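Local atomic coordinates of enoyl-CoA hydratase (PDB entry 3OC7), a protein that probably hydrates 2-enoyl-CoA thioesters to 3-hydroxyacyl-CoA, as enoyl-CoA hydratases of the crotonase family do. Residues Ala12-Thr17 and Asp53-Val58; Leu159-Ser164 and Ala224-Arg229. All coordinates share one frame; numbering follows the deposited sequence.

Contact 1: Ala12-Thr17 and Asp53-Val58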
ATOM      1  N   ALA A  12      14.655 -31.629  -5.326  1.00 16.23           N
ATOM      2  CA  ALA A  12      15.682 -31.651  -6.382  1.00 16.40           C
ATOM      3  C   ALA A  12      16.724 -30.542  -6.164  1.00 16.91           C
ATOM      4  O   ALA A  12      16.387 -29.348  -6.147  1.00 16.10           O
ATOM      5  CB  ALA A  12      15.045 -31.539  -7.773  1.00 16.78           C
ATOM      6  N   GLY A  13      17.983 -30.933  -5.967  1.00 17.17           N
ATOM      7  CA  GLY A  13      19.084 -29.997  -5.698  1.00 17.76           C
ATOM      8  C   GLY A  13      19.880 -29.616  -6.942  1.00 18.62           C
ATOM      9  O   GLY A  13      19.517 -30.031  -8.047  1.00 18.81           O
ATOM     10  N   PRO A  14      20.958 -28.812  -6.769  1.00 19.68           N
ATOM     11  CA  PRO A  14      21.794 -28.285  -7.868  1.00 21.05           C
ATOM     12  C   PRO A  14      22.259 -29.302  -8.926  1.00 22.55           C
ATOM     13  O   PRO A  14      22.252 -28.980 -10.116  1.00 23.19           O
ATOM     14  CB  PRO A  14      22.975 -27.641  -7.128  1.00 20.98           C
ATOM     15  CG  PRO A  14      22.349 -27.146  -5.859  1.00 20.22           C
ATOM     16  CD  PRO A  14      21.332 -28.203  -5.476  1.00 19.69           C
ATOM     17  N   ALA A  15      22.610 -30.515  -8.506  1.00 24.15           N
ATOM     18  CA  ALA A  15      23.058 -31.564  -9.441  1.00 24.95           C
ATOM     19  C   ALA A  15      21.962 -32.051 -10.410  1.00 25.43           C
ATOM     20  O   ALA A  15      22.269 -32.603 -11.478  1.00 26.30           O
ATOM     21  CB  ALA A  15      23.671 -32.740  -8.678  1.00 25.22           C
ATOM     22  N   ALA A  16      20.698 -31.831 -10.040  1.00 25.33           N
ATOM     23  CA  ALA A  16      19.541 -32.184 -10.871  1.00 25.25           C
ATOM     24  C   ALA A  16      18.915 -30.978 -11.581  1.00 25.12           C
ATOM     25  O   ALA A  16      18.357 -31.120 -12.673  1.00 26.24           O
ATOM     26  CB  ALA A  16      18.490 -32.914 -10.046  1.00 25.37           C
ATOM     27  N   THR A  17      18.987 -29.806 -10.949  1.00 24.75           N
ATOM     28  CA  THR A  17      18.436 -28.582 -11.535  1.00 24.18           C
ATOM     29  C   THR A  17      19.381 -27.890 -12.527  1.00 24.48           C
ATOM     30  O   THR A  17      18.920 -27.170 -13.416  1.00 25.60           O
ATOM     31  CB  THR A  17      18.005 -27.549 -10.452  1.00 23.19           C
ATOM     32  OG1 THR A  17      19.147 -27.121  -9.701  1.00 22.20           O
ATOM     33  CG2 THR A  17      16.951 -28.134  -9.514  1.00 23.56           C
ATOM     34  N   ASP A  53      22.742 -26.416   2.303  1.00 19.72           N
ATOM     35  CA  ASP A  53      23.640 -26.608   1.148  1.00 19.87           C
ATOM     36  C   ASP A  53      24.202 -25.254   0.678  1.00 20.32           C
ATOM     37  O   ASP A  53      23.441 -24.421   0.184  1.00 19.46           O
ATOM     38  CB  ASP A  53      22.888 -27.308   0.001  1.00 19.92           C
ATOM     39  CG  ASP A  53      23.778 -27.623  -1.212  1.00 20.04           C
ATOM     40  OD1 ASP A  53      24.936 -27.148  -1.283  1.00 20.27           O
ATOM     41  OD2 ASP A  53      23.303 -28.344  -2.121  1.00 22.26           O
ATOM     42  N   PRO A  54      25.532 -25.027   0.816  1.00 20.39           N
ATOM     43  CA  PRO A  54      26.127 -23.729   0.432  1.00 20.61           C
ATOM     44  C   PRO A  54      26.013 -23.374  -1.063  1.00 19.83           C
ATOM     45  O   PRO A  54      26.146 -22.200  -1.416  1.00 20.55           O
ATOM     46  CB  PRO A  54      27.611 -23.882   0.818  1.00 21.04           C
ATOM     47  CG  PRO A  54      27.675 -25.056   1.720  1.00 21.70           C
ATOM     48  CD  PRO A  54      26.544 -25.962   1.346  1.00 21.08           C
ATOM     49  N   ALA A  55      25.786 -24.369  -1.918  1.00 19.13           N
ATOM     50  CA  ALA A  55      25.590 -24.149  -3.362  1.00 17.81           C
ATOM     51  C   ALA A  55      24.194 -23.601  -3.770  1.00 17.07           C
ATOM     52  O   ALA A  55      24.001 -23.181  -4.916  1.00 17.34           O
ATOM     53  CB  ALA A  55      25.912 -25.432  -4.144  1.00 18.45           C
ATOM     54  N   VAL A  56      23.231 -23.646  -2.845  1.00 16.07           N
ATOM     55  CA  VAL A  56      21.875 -23.134  -3.095  1.00 14.93           C
ATOM     56  C   VAL A  56      21.757 -21.650  -2.709  1.00 14.60           C
ATOM     57  O   VAL A  56      22.094 -21.268  -1.566  1.00 15.42           O
ATOM     58  CB  VAL A  56      20.805 -23.998  -2.344  1.00 14.01           C
ATOM     59  CG1 VAL A  56      19.378 -23.436  -2.561  1.00 12.46           C
ATOM     60  CG2 VAL A  56      20.862 -25.461  -2.793  1.00 14.93           C
ATOM     61  N   ARG A  57      21.292 -20.824  -3.662  1.00 14.42           N
ATOM     62  CA  ARG A  57      21.017 -19.385  -3.417  1.00 13.85           C
ATOM     63  C   ARG A  57      19.525 -18.952  -3.550  1.00 12.89           C
ATOM     64  O   ARG A  57      19.165 -17.824  -3.178  1.00 13.70           O
ATOM     65  CB  ARG A  57      21.976 -18.479  -4.229  1.00 13.76           C
ATOM     66  CG  ARG A  57      23.451 -18.573  -3.749  1.00 15.11           C
ATOM     67  CD  ARG A  57      24.396 -17.503  -4.329  1.00 15.99           C
ATOM     68  NE  ARG A  57      24.490 -17.492  -5.790  1.00 16.76           N
ATOM     69  CZ  ARG A  57      25.199 -18.355  -6.523  1.00 18.82           C
ATOM     70  NH1 ARG A  57      25.881 -19.338  -5.943  1.00 21.28           N
ATOM     71  NH2 ARG A  57      25.210 -18.244  -7.845  1.00 21.49           N
ATOM     72  N   VAL A  58      18.662 -19.866  -4.017  1.00 12.76           N
ATOM     73  CA  VAL A  58      17.233 -19.599  -4.208  1.00 11.97           C
ATOM     74  C   VAL A  58      16.437 -20.921  -4.207  1.00 11.24           C
ATOM     75  O   VAL A  58      16.989 -21.971  -4.620  1.00 11.64           O
ATOM     76  CB  VAL A  58      16.991 -18.763  -5.517  1.00 12.09           C
ATOM     77  CG1 VAL A  58      17.463 -19.515  -6.763  1.00 14.41           C
ATOM     78  CG2 VAL A  58      15.520 -18.330  -5.675  1.00 13.02           C
TER

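Contact 2: Leu159-Ser164 and Ala224-Arg229. With EDO (1,2-ethanediol), chain B.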
ATOM      1  N   LEU A 159      -1.442 -12.117   3.879  1.00  9.91           N
ATOM      2  CA  LEU A 159      -2.268 -11.375   2.896  1.00 10.43           C
ATOM      3  C   LEU A 159      -2.404  -9.872   3.174  1.00 10.03           C
ATOM      4  O   LEU A 159      -2.289  -9.040   2.243  1.00 10.63           O
ATOM      5  CB  LEU A 159      -3.675 -11.995   2.746  1.00 10.72           C
ATOM      6  CG  LEU A 159      -3.786 -13.412   2.169  1.00 11.97           C
ATOM      7  CD1 LEU A 159      -5.258 -13.739   1.948  1.00 13.68           C
ATOM      8  CD2 LEU A 159      -2.981 -13.576   0.882  1.00 13.59           C
ATOM      9  N   LEU A 160      -2.654  -9.495   4.428  1.00  8.82           N
ATOM     10  CA  LEU A 160      -2.899  -8.065   4.719  1.00  9.76           C
ATOM     11  C   LEU A 160      -1.684  -7.120   4.518  1.00  9.77           C
ATOM     12  O   LEU A 160      -1.892  -5.963   4.114  1.00 10.70           O
ATOM     13  CB  LEU A 160      -3.614  -7.848   6.069  1.00 10.47           C
ATOM     14  CG  LEU A 160      -5.013  -8.485   6.202  1.00 10.89           C
ATOM     15  CD1 LEU A 160      -5.597  -8.157   7.581  1.00 15.66           C
ATOM     16  CD2 LEU A 160      -5.990  -8.080   5.075  1.00 12.81           C
ATOM     17  N   PRO A 161      -0.439  -7.591   4.753  1.00  9.35           N
ATOM     18  CA  PRO A 161       0.732  -6.736   4.399  1.00  9.68           C
ATOM     19  C   PRO A 161       0.971  -6.547   2.880  1.00  9.53           C
ATOM     20  O   PRO A 161       1.682  -5.616   2.504  1.00 11.89           O
ATOM     21  CB  PRO A 161       1.934  -7.461   5.051  1.00  9.93           C
ATOM     22  CG  PRO A 161       1.327  -8.420   6.016  1.00 11.90           C
ATOM     23  CD  PRO A 161      -0.043  -8.779   5.538  1.00  9.92           C
ATOM     24  N   LYS A 162       0.395  -7.402   2.016  1.00  9.10           N
ATOM     25  CA  LYS A 162       0.728  -7.402   0.567  1.00  9.30           C
ATOM     26  C   LYS A 162      -0.406  -6.987  -0.416  1.00  8.61           C
ATOM     27  O   LYS A 162      -0.132  -6.469  -1.520  1.00  9.69           O
ATOM     28  CB  LYS A 162       1.376  -8.752   0.173  1.00  8.92           C
ATOM     29  CG  LYS A 162       2.557  -9.169   1.101  1.00 10.11           C
ATOM     30  CD  LYS A 162       3.391 -10.361   0.562  1.00 10.03           C
ATOM     31  CE  LYS A 162       4.446 -10.781   1.613  1.00  9.79           C
ATOM     32  NZ  LYS A 162       5.451 -11.778   1.115  1.00 10.79           N
ATOM     33  N   LEU A 163      -1.668  -7.212  -0.049  1.00  8.85           N
ATOM     34  CA  LEU A 163      -2.827  -6.837  -0.904  1.00  9.77           C
ATOM     35  C   LEU A 163      -3.139  -5.352  -0.727  1.00  9.88           C
ATOM     36  O   LEU A 163      -2.995  -4.821   0.384  1.00 10.38           O
ATOM     37  CB  LEU A 163      -4.078  -7.621  -0.477  1.00 10.55           C
ATOM     38  CG  LEU A 163      -4.181  -9.124  -0.691  1.00 15.14           C
ATOM     39  CD1 LEU A 163      -5.466  -9.679  -0.080  1.00 16.99           C
ATOM     40  CD2 LEU A 163      -4.162  -9.398  -2.155  1.00 16.61           C
ATOM     41  N   SER A 164      -3.607  -4.684  -1.786  1.00  9.77           N
ATOM     42  CA  SER A 164      -4.171  -3.339  -1.570  1.00 10.41           C
ATOM     43  C   SER A 164      -5.357  -3.375  -0.574  1.00  9.83           C
ATOM     44  O   SER A 164      -6.098  -4.388  -0.505  1.00 10.64           O
ATOM     45  CB  SER A 164      -4.581  -2.703  -2.883  1.00 11.06           C
ATOM     46  OG  SER A 164      -5.844  -3.176  -3.310  1.00 14.83           O
ATOM     47  N   ALA A 224      10.847  -7.629   7.945  1.00 12.34           N
ATOM     48  CA  ALA A 224      10.813  -7.157   9.341  1.00 12.91           C
ATOM     49  C   ALA A 224       9.402  -6.818   9.835  1.00 13.32           C
ATOM     50  O   ALA A 224       8.991  -7.267  10.920  1.00 14.11           O
ATOM     51  CB  ALA A 224      11.769  -5.961   9.540  1.00 13.59           C
ATOM     52  N   ALA A 225       8.646  -6.062   9.033  1.00 14.27           N
ATOM     53  CA  ALA A 225       7.262  -5.677   9.409  1.00 14.83           C
ATOM     54  C   ALA A 225       6.291  -6.871   9.468  1.00 14.26           C
ATOM     55  O   ALA A 225       5.396  -6.920  10.334  1.00 15.58           O
ATOM     56  CB  ALA A 225       6.711  -4.586   8.474  1.00 15.37           C
ATOM     57  N   VAL A 226       6.468  -7.832   8.559  1.00 13.91           N
ATOM     58  CA  VAL A 226       5.678  -9.077   8.549  1.00 13.31           C
ATOM     59  C   VAL A 226       5.903  -9.911   9.830  1.00 12.53           C
ATOM     60  O   VAL A 226       4.928 -10.348  10.472  1.00 12.15           O
ATOM     61  CB  VAL A 226       5.944  -9.931   7.260  1.00 12.78           C
ATOM     62  CG1 VAL A 226       5.159 -11.251   7.278  1.00 13.49           C
ATOM     63  CG2 VAL A 226       5.572  -9.127   5.994  1.00 13.73           C
ATOM     64  N   LEU A 227       7.161 -10.088  10.238  1.00 12.40           N
ATOM     65  CA  LEU A 227       7.457 -10.863  11.449  1.00 12.56           C
ATOM     66  C   LEU A 227       6.907 -10.198  12.744  1.00 13.69           C
ATOM     67  O   LEU A 227       6.480 -10.906  13.684  1.00 13.85           O
ATOM     68  CB  LEU A 227       8.958 -11.172  11.530  1.00 11.85           C
ATOM     69  CG  LEU A 227       9.466 -12.112  10.416  1.00 11.66           C
ATOM     70  CD1 LEU A 227      10.999 -12.136  10.332  1.00 13.27           C
ATOM     71  CD2 LEU A 227       8.892 -13.514  10.601  1.00 11.77           C
ATOM     72  N   GLU A 228       6.874  -8.860  12.763  1.00 15.07           N
ATOM     73  CA  GLU A 228       6.279  -8.108  13.881  0.50 15.86           C
ATOM     74  C   GLU A 228       4.787  -8.393  14.027  1.00 15.48           C
ATOM     75  O   GLU A 228       4.274  -8.491  15.168  1.00 15.60           O
ATOM     76  CB  GLU A 228       6.485  -6.597  13.719  0.50 16.32           C
ATOM     77  CG  GLU A 228       7.911  -6.116  13.884  0.50 18.79           C
ATOM     78  CD  GLU A 228       8.066  -4.640  13.532  0.50 22.57           C
ATOM     79  OE1 GLU A 228       7.280  -3.808  14.046  0.50 25.39           O
ATOM     80  OE2 GLU A 228       8.972  -4.306  12.738  0.50 24.70           O
ATOM     81  N   ARG A 229       4.091  -8.539  12.893  1.00 15.36           N
ATOM     82  CA  ARG A 229       2.649  -8.867  12.866  1.00 14.16           C
ATOM     83  C   ARG A 229       2.377 -10.281  13.423  1.00 13.74           C
ATOM     84  O   ARG A 229       1.431 -10.471  14.209  1.00 12.94           O
ATOM     85  CB  ARG A 229       2.066  -8.674  11.442  1.00 14.90           C
ATOM     86  CG  ARG A 229       0.554  -8.904  11.314  1.00 15.71           C
ATOM     87  CD  ARG A 229       0.049  -8.858   9.865  1.00 16.20           C
ATOM     88  NE  ARG A 229       0.136  -7.516   9.273  1.00 19.05           N
ATOM     89  CZ  ARG A 229      -0.877  -6.659   9.165  1.00 20.73           C
ATOM     90  NH1 ARG A 229      -2.087  -6.978   9.607  1.00 21.32           N
ATOM     91  NH2 ARG A 229      -0.670  -5.475   8.597  1.00 22.78           N
TER
HETATM   92  C1  EDO B 264      -4.438  -9.318  11.675  1.00 26.09           C
HETATM   93  O1  EDO B 264      -3.027  -9.174  11.480  1.00 24.77           O
HETATM   94  C2  EDO B 264      -5.133  -7.969  11.539  1.00 26.07           C
HETATM   95  O2  EDO B 264      -6.537  -8.181  11.750  1.00 25.60           O

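Contact 1: Ala12-Thr17 and Asp53-Val58
A hairpin connection at the edge of the crotonase sheet meets the turn that leads from helix 37-52 into strand 58-63. Pro14, the first residue of the short helix 14-17, makes the contact with the rim of its ring. Its CG lies 3.8 Å from Val56 CG2, and the two side chains cross at about a right angle. Val56 places CG2 beside its own backbone N, with CG1 anti to that N (chi1 178°). Ala55 CB flanks the same CG at 4.3 Å. The side chains of Pro14 and Asp53 approach from opposite directions, and Asp53 OD2 is 3.9 Å from Pro14 CD. This is van der Waals contact only.

The turn is braced from within. Ala55 N donates to Asp53 OD1 at 3.0 Å and meets it from above the carboxylate plane, 49° out of it. Val56 N also bonds to Asp53 O. Helix 14-17 is held by the O of its N-cap residue Gly13, which accepts from Ala16 N and Thr17 N. Val56 also touches Ala22 of strand 21-26. The 53-58 side combines an Asx turn with a type I beta turn, here joining a helix to a strand of the sheet.

Contact 2: Leu159-Ser164 and Ala224-Arg229
Pro161 and Val226 form the apolar part of the contact between the loop ahead of helix 165-174 and the long helix 212-245. Pro161 CB meets Val226 CG2 at 4.1 Å.

The second kind of contact is apolar against cationic. The Arg229 side chain leaves the helix with CG anti to the backbone N (chi1 -176°). It then bends at chi3 (-68°), which brings the guanidinium beside the loop. Pro161 CG packs on Arg229 NE at 3.6 Å. Pro161 CD and Leu160 CB lie over one face of the group, with Leu160 CB 4.0 Å from Arg229 NH1.

The polar part uses the edge of the guanidinium. Arg229 NH1 donates to O1 of a 1,2-ethanediol at 3.0 Å, with an N-H...O angle of 155°. The diol probably comes from the crystallisation liquor. It is also hydrogen-bonded to Asp233 OD2, and to the Leu221 carbonyl oxygen of the third subunit. Leu160 packs on Leu221 of that subunit, so the site borders a subunit interface.

The loop thus gives the arginine a nonpolar surface for one face, while an edge N-H points to a polar partner. The cation can pack one face on proline and leucine while NH1 still donates at the edge, here to a diol that probably stands in for solvent.

Overall arrangement
From the N terminus, the chain runs through strand 9-12 and helix 14-17, then back along strand 21-26 and through helix 37-52. Contact 1 closes this first loop, just before strand 58-63. Contact 2 opens about a hundred residues later. It closes a second, mostly helical loop that runs from 159-164 through helices 165-174, 180-186 and 196-208 to helix 212-245. The two loops lie in series, neither nesting nor crossing. The centres of contacts 1 and 2 are 29 Å apart, and their nearest atoms about 14 Å apart. Contact 1 ties the outer edge of the sheet to a helix-strand turn. Contact 2 joins the loop between helices 156-159 and 165-174 to helix 212-245, beside the third subunit.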